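Local structure of DNA mismatch repair protein PMS1 (Saccharomyces cerevisiae, 3H4L) at residues Gly63-Ala75 with Val113-Tyr127. The protein binds ATP through its N-terminal GHKL-type ATPase domain and takes part in DNA mismatch repair, probably as a MutL-family protein. Sequence-based numbering, arbitrary orientation.
Sequences GDGIDPSNYEFLA and VITTTSPPKADKLEY. With ANP (phosphoaminophosphonic acid-adenylate ester), chain E.
Tyr71 lies across the antiparallel hairpin of strands 110-116 and 121-127, joining the nucleotide-binding loop of this GHKL (Bergerat) ATPase fold to its sheet. CD1 of Leu125 makes a CH-pi contact with one ring face, 3.7 Å from the centroid, while Pro68 CA covers the opposite face. At the ring's edge, Tyr71 OH donates to Asp123 OD2 at 2.6 Å, on the anti side of a carboxylate turned 80° from the ring. With CG of Tyr71 anti to its carbonyl carbon (chi1 -74°), the ring extends past Thr115, whose CG2 approaches CE2 at 3.5 Å. Cutting Tyr71 back to an alanine is likely to leave Asp123 OD2 without its hydroxyl donor and to open a gap between Pro68 and Leu125. The backbone is held too: Tyr127 OH donates to a lone pair of Tyr71 O, in the carbonyl plane. Farther along, Ile66 N donates to Thr115 OG1 (2.9 Å, 160°), which is also hydrogen-bonded to Thr145 of the adjacent strand 144-150. The Ile66 side chain bridges sheet and nucleotide: CD1 meets Val113 CG1 tip to tip, and CG1 packs 3.4 Å from adenine N3 of the ATP analogue. Near the hairpin turn, a water donates to Ile66 O at 3.0 Å and is hydrogen-bonded to Thr117 OG1.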
loop_
_atom_site.group_PDB
_atom_site.type_symbol
_atom_site.label_atom_id
_atom_site.label_comp_id
_atom_site.label_asym_id
_atom_site.label_seq_id
_atom_site.Cartn_x
_atom_site.Cartn_y
_atom_site.Cartn_z
ATOM N N GLY B 63 -8.418 -17.933 12.705
ATOM C CA GLY B 63 -8.999 -19.250 12.543
ATOM C C GLY B 63 -8.831 -20.159 13.746
ATOM O O GLY B 63 -8.431 -19.731 14.825
ATOM N N ASP B 64 -9.124 -21.435 13.534
ATOM C CA ASP B 64 -9.046 -22.447 14.577
ATOM C C ASP B 64 -7.653 -22.716 15.123
ATOM O O ASP B 64 -7.523 -23.346 16.168
ATOM C CB ASP B 64 -9.652 -23.753 14.061
ATOM C CG ASP B 64 -11.094 -23.584 13.622
ATOM O OD1 ASP B 64 -11.626 -24.488 12.948
ATOM O OD2 ASP B 64 -11.695 -22.541 13.958
ATOM N N GLY B 65 -6.614 -22.248 14.437
ATOM C CA GLY B 65 -5.263 -22.479 14.925
ATOM C C GLY B 65 -4.790 -23.903 14.686
ATOM O O GLY B 65 -5.545 -24.731 14.193
ATOM N N ILE B 66 -3.546 -24.199 15.050
ATOM C CA ILE B 66 -2.977 -25.527 14.834
ATOM C C ILE B 66 -2.895 -26.351 16.116
ATOM O O ILE B 66 -2.400 -25.875 17.131
ATOM C CB ILE B 66 -1.537 -25.419 14.263
ATOM C CG1 ILE B 66 -1.534 -24.551 13.005
ATOM C CG2 ILE B 66 -0.982 -26.811 13.963
ATOM C CD1 ILE B 66 -0.147 -24.059 12.617
ATOM N N ASP B 67 -3.354 -27.595 16.064
ATOM C CA ASP B 67 -3.295 -28.449 17.236
ATOM C C ASP B 67 -1.839 -28.696 17.634
ATOM O O ASP B 67 -1.027 -29.123 16.819
ATOM C CB ASP B 67 -3.993 -29.777 16.947
ATOM C CG ASP B 67 -4.031 -30.704 18.157
ATOM O OD1 ASP B 67 -5.018 -31.462 18.267
ATOM O OD2 ASP B 67 -3.084 -30.697 18.983
ATOM N N PRO B 68 -1.495 -28.432 18.903
ATOM C CA PRO B 68 -0.134 -28.627 19.407
ATOM C C PRO B 68 0.450 -29.990 19.074
ATOM O O PRO B 68 1.672 -30.135 18.986
ATOM C CB PRO B 68 -0.292 -28.434 20.915
ATOM C CG PRO B 68 -1.372 -27.420 20.996
ATOM C CD PRO B 68 -2.372 -27.917 19.969
ATOM N N SER B 69 -0.412 -30.987 18.898
ATOM C CA SER B 69 0.059 -32.333 18.599
ATOM C C SER B 69 0.579 -32.431 17.177
ATOM O O SER B 69 1.323 -33.357 16.858
ATOM C CB SER B 69 -1.057 -33.356 18.803
ATOM O OG SER B 69 -2.132 -33.123 17.916
ATOM N N ASN B 70 0.198 -31.468 16.337
ATOM C CA ASN B 70 0.616 -31.448 14.938
ATOM C C ASN B 70 1.910 -30.678 14.697
ATOM O O ASN B 70 2.543 -30.842 13.658
ATOM C CB ASN B 70 -0.502 -30.866 14.052
ATOM C CG ASN B 70 -1.637 -31.859 13.803
ATOM O OD1 ASN B 70 -2.601 -31.563 13.095
ATOM N ND2 ASN B 70 -1.520 -33.046 14.382
ATOM N N TYR B 71 2.298 -29.837 15.652
ATOM C CA TYR B 71 3.523 -29.043 15.541
ATOM C C TYR B 71 4.666 -29.808 14.896
ATOM O O TYR B 71 5.233 -29.391 13.891
ATOM C CB TYR B 71 4.011 -28.597 16.926
ATOM C CG TYR B 71 3.225 -27.498 17.608
ATOM C CD1 TYR B 71 3.553 -27.093 18.905
ATOM C CD2 TYR B 71 2.152 -26.867 16.974
ATOM C CE1 TYR B 71 2.831 -26.093 19.556
ATOM C CE2 TYR B 71 1.423 -25.866 17.618
ATOM C CZ TYR B 71 1.769 -25.490 18.910
ATOM O OH TYR B 71 1.041 -24.529 19.573
ATOM N N GLU B 72 4.998 -30.939 15.495
ATOM C CA GLU B 72 6.108 -31.767 15.056
ATOM C C GLU B 72 6.026 -32.364 13.662
ATOM O O GLU B 72 7.058 -32.643 13.052
ATOM C CB GLU B 72 6.309 -32.896 16.064
ATOM C CG GLU B 72 7.757 -33.297 16.281
ATOM C CD GLU B 72 7.909 -34.244 17.460
ATOM O OE1 GLU B 72 7.662 -35.461 17.290
ATOM O OE2 GLU B 72 8.256 -33.757 18.561
ATOM N N PHE B 73 4.813 -32.569 13.160
ATOM C CA PHE B 73 4.637 -33.173 11.845
ATOM C C PHE B 73 3.949 -32.263 10.833
ATOM O O PHE B 73 3.550 -32.705 9.760
ATOM C CB PHE B 73 3.838 -34.467 11.984
ATOM C CG PHE B 73 4.267 -35.311 13.142
ATOM C CD1 PHE B 73 3.758 -35.072 14.418
ATOM C CD2 PHE B 73 5.203 -36.324 12.972
ATOM C CE1 PHE B 73 4.184 -35.836 15.517
ATOM C CE2 PHE B 73 5.635 -37.092 14.059
ATOM C CZ PHE B 73 5.124 -36.846 15.332
ATOM N N LEU B 74 3.830 -30.989 11.163
ATOM C CA LEU B 74 3.159 -30.067 10.271
ATOM C C LEU B 74 3.848 -29.854 8.920
ATOM O O LEU B 74 3.197 -29.910 7.884
ATOM C CB LEU B 74 2.968 -28.723 10.970
ATOM C CG LEU B 74 1.889 -27.860 10.323
ATOM C CD1 LEU B 74 0.574 -28.611 10.387
ATOM C CD2 LEU B 74 1.778 -26.521 11.038
ATOM N N ALA B 75 5.156 -29.629 8.923
ATOM C CA ALA B 75 5.875 -29.380 7.674
ATOM C C ALA B 75 6.830 -30.476 7.179
ATOM O O ALA B 75 7.673 -30.219 6.324
ATOM C CB ALA B 75 6.627 -28.055 7.778
ATOM N N VAL B 113 5.960 -19.951 12.492
ATOM C CA VAL B 113 4.535 -19.986 12.800
ATOM C C VAL B 113 4.266 -19.605 14.259
ATOM O O VAL B 113 5.025 -19.976 15.154
ATOM C CB VAL B 113 3.958 -21.402 12.557
ATOM C CG1 VAL B 113 2.492 -21.455 12.963
ATOM C CG2 VAL B 113 4.117 -21.782 11.095
ATOM N N ILE B 114 3.205 -18.836 14.490
ATOM C CA ILE B 114 2.802 -18.469 15.847
ATOM C C ILE B 114 1.326 -18.864 15.885
ATOM O O ILE B 114 0.509 -18.295 15.153
ATOM C CB ILE B 114 2.953 -16.958 16.125
ATOM C CG1 ILE B 114 4.432 -16.551 16.047
ATOM C CG2 ILE B 114 2.451 -16.659 17.519
ATOM C CD1 ILE B 114 4.701 -15.051 16.184
ATOM N N THR B 115 0.976 -19.836 16.722
ATOM C CA THR B 115 -0.405 -20.310 16.753
ATOM C C THR B 115 -1.008 -20.623 18.131
ATOM O O THR B 115 -0.320 -20.637 19.148
ATOM C CB THR B 115 -0.531 -21.576 15.860
ATOM O OG1 THR B 115 -1.912 -21.928 15.696
ATOM C CG2 THR B 115 0.219 -22.750 16.493
ATOM N N THR B 116 -2.313 -20.872 18.145
ATOM C CA THR B 116 -3.006 -21.208 19.376
ATOM C C THR B 116 -4.422 -21.743 19.185
ATOM O O THR B 116 -5.237 -21.164 18.455
ATOM C CB THR B 116 -3.109 -20.010 20.317
ATOM O OG1 THR B 116 -3.735 -20.435 21.532
ATOM C CG2 THR B 116 -3.957 -18.901 19.693
ATOM N N THR B 117 -4.699 -22.853 19.864
ATOM C CA THR B 117 -6.010 -23.485 19.838
ATOM C C THR B 117 -6.599 -23.278 21.222
ATOM O O THR B 117 -7.572 -23.932 21.609
ATOM C CB THR B 117 -5.898 -24.985 19.600
ATOM O OG1 THR B 117 -4.980 -25.543 20.551
ATOM C CG2 THR B 117 -5.412 -25.259 18.187
ATOM N N SER B 118 -5.986 -22.362 21.965
ATOM C CA SER B 118 -6.407 -22.058 23.324
ATOM C C SER B 118 -5.834 -20.704 23.731
ATOM O O SER B 118 -4.918 -20.628 24.556
ATOM C CB SER B 118 -5.897 -23.147 24.270
ATOM O OG SER B 118 -6.293 -22.907 25.612
ATOM N N PRO B 119 -6.379 -19.613 23.167
ATOM C CA PRO B 119 -5.906 -18.264 23.477
ATOM C C PRO B 119 -6.024 -17.961 24.969
ATOM O O PRO B 119 -6.904 -18.499 25.646
ATOM C CB PRO B 119 -6.812 -17.388 22.622
ATOM C CG PRO B 119 -8.094 -18.144 22.632
ATOM C CD PRO B 119 -7.647 -19.563 22.419
ATOM N N PRO B 120 -5.133 -17.107 25.506
ATOM C CA PRO B 120 -4.038 -16.425 24.808
ATOM C C PRO B 120 -2.703 -17.172 24.877
ATOM O O PRO B 120 -1.670 -16.630 24.479
ATOM C CB PRO B 120 -3.973 -15.092 25.530
ATOM C CG PRO B 120 -4.155 -15.528 26.944
ATOM C CD PRO B 120 -5.312 -16.529 26.851
ATOM N N LYS B 121 -2.715 -18.397 25.400
ATOM C CA LYS B 121 -1.483 -19.176 25.473
ATOM C C LYS B 121 -1.153 -19.534 24.040
ATOM O O LYS B 121 -2.003 -20.047 23.319
ATOM C CB LYS B 121 -1.667 -20.461 26.293
ATOM C CG LYS B 121 -0.472 -21.414 26.200
ATOM C CD LYS B 121 -0.514 -22.494 27.270
ATOM C CE LYS B 121 0.736 -23.375 27.238
ATOM N NZ LYS B 121 0.754 -24.327 26.086
ATOM N N ALA B 122 0.073 -19.256 23.621
ATOM C CA ALA B 122 0.454 -19.545 22.251
ATOM C C ALA B 122 1.896 -19.988 22.128
ATOM O O ALA B 122 2.674 -19.901 23.083
ATOM C CB ALA B 122 0.211 -18.318 21.373
ATOM N N ASP B 123 2.240 -20.464 20.937
ATOM C CA ASP B 123 3.590 -20.920 20.653
ATOM C C ASP B 123 4.132 -20.287 19.378
ATOM O O ASP B 123 3.376 -19.902 18.482
ATOM C CB ASP B 123 3.609 -22.444 20.506
ATOM C CG ASP B 123 3.225 -23.157 21.782
ATOM O OD1 ASP B 123 4.019 -23.116 22.758
ATOM O OD2 ASP B 123 2.126 -23.750 21.802
ATOM N N LYS B 124 5.452 -20.169 19.317
ATOM C CA LYS B 124 6.125 -19.629 18.154
ATOM C C LYS B 124 7.025 -20.753 17.723
ATOM O O LYS B 124 7.835 -21.239 18.508
ATOM C CB LYS B 124 6.952 -18.406 18.520
ATOM C CG LYS B 124 7.749 -17.841 17.363
ATOM C CD LYS B 124 7.950 -16.355 17.543
ATOM C CE LYS B 124 9.244 -15.917 16.915
ATOM N NZ LYS B 124 10.347 -16.685 17.554
ATOM N N LEU B 125 6.864 -21.184 16.480
ATOM C CA LEU B 125 7.650 -22.287 15.949
ATOM C C LEU B 125 8.557 -21.869 14.797
ATOM O O LEU B 125 8.153 -21.109 13.921
ATOM C CB LEU B 125 6.708 -23.393 15.481
ATOM C CG LEU B 125 5.729 -23.902 16.540
ATOM C CD1 LEU B 125 4.545 -24.566 15.864
ATOM C CD2 LEU B 125 6.439 -24.870 17.471
ATOM N N GLU B 126 9.788 -22.354 14.823
ATOM C CA GLU B 126 10.749 -22.075 13.764
ATOM C C GLU B 126 11.043 -23.434 13.136
ATOM O O GLU B 126 11.484 -24.355 13.831
ATOM C CB GLU B 126 12.045 -21.504 14.337
ATOM C CG GLU B 126 11.891 -20.194 15.085
ATOM C CD GLU B 126 11.733 -18.994 14.164
ATOM O OE1 GLU B 126 11.496 -17.876 14.676
ATOM O OE2 GLU B 126 11.850 -19.163 12.930
ATOM N N TYR B 127 10.782 -23.582 11.843
ATOM C CA TYR B 127 11.064 -24.848 11.174
ATOM C C TYR B 127 12.256 -24.690 10.252
ATOM O O TYR B 127 12.365 -23.686 9.541
ATOM C CB TYR B 127 9.889 -25.301 10.319
ATOM C CG TYR B 127 8.623 -25.582 11.069
ATOM C CD1 TYR B 127 7.659 -24.594 11.241
ATOM C CD2 TYR B 127 8.361 -26.856 11.551
ATOM C CE1 TYR B 127 6.455 -24.877 11.865
ATOM C CE2 TYR B 127 7.171 -27.149 12.172
ATOM C CZ TYR B 127 6.217 -26.163 12.327
ATOM O OH TYR B 127 5.027 -26.484 12.942
HETATM P PG ANP E . -3.792 -28.125 0.582
HETATM O O1G ANP E . -2.940 -26.940 0.776
HETATM O O2G ANP E . -5.201 -27.818 0.653
HETATM O O3G ANP E . -3.511 -28.914 -0.668
HETATM P PB ANP E . -3.166 -28.660 3.322
HETATM O O1B ANP E . -3.420 -29.822 4.220
HETATM O O2B ANP E . -3.809 -27.412 3.691
HETATM N N3B ANP E . -3.469 -29.117 1.817
HETATM P PA ANP E . -0.664 -27.216 3.682
HETATM O O1A ANP E . -1.221 -26.062 3.008
HETATM O O2A ANP E . 0.791 -27.526 3.564
HETATM O O3A ANP E . -1.589 -28.473 3.338
HETATM O "O5'" ANP E . -0.738 -27.027 5.263
HETATM C "C5'" ANP E . -1.172 -28.125 5.972
HETATM C "C4'" ANP E . -1.404 -28.262 7.425
HETATM O "O4'" ANP E . -0.877 -27.128 8.138
HETATM C "C3'" ANP E . -2.890 -28.150 7.393
HETATM O "O3'" ANP E . -3.472 -29.422 7.083
HETATM C "C2'" ANP E . -3.195 -27.547 8.733
HETATM O "O2'" ANP E . -3.377 -28.619 9.639
HETATM C "C1'" ANP E . -1.933 -26.653 8.959
HETATM N N9 ANP E . -2.030 -25.195 8.652
HETATM C C8 ANP E . -1.409 -24.414 7.690
HETATM N N7 ANP E . -1.707 -23.148 7.681
HETATM C C5 ANP E . -2.610 -23.051 8.723
HETATM C C6 ANP E . -3.368 -21.965 9.307
HETATM N N6 ANP E . -3.270 -20.724 8.847
HETATM N N1 ANP E . -4.224 -22.196 10.386
HETATM C C2 ANP E . -4.357 -23.467 10.899
HETATM N N3 ANP E . -3.688 -24.556 10.424
HETATM C C4 ANP E . -2.841 -24.297 9.335
HETATM O O HOH W 1 -2.430 -24.381 19.683
#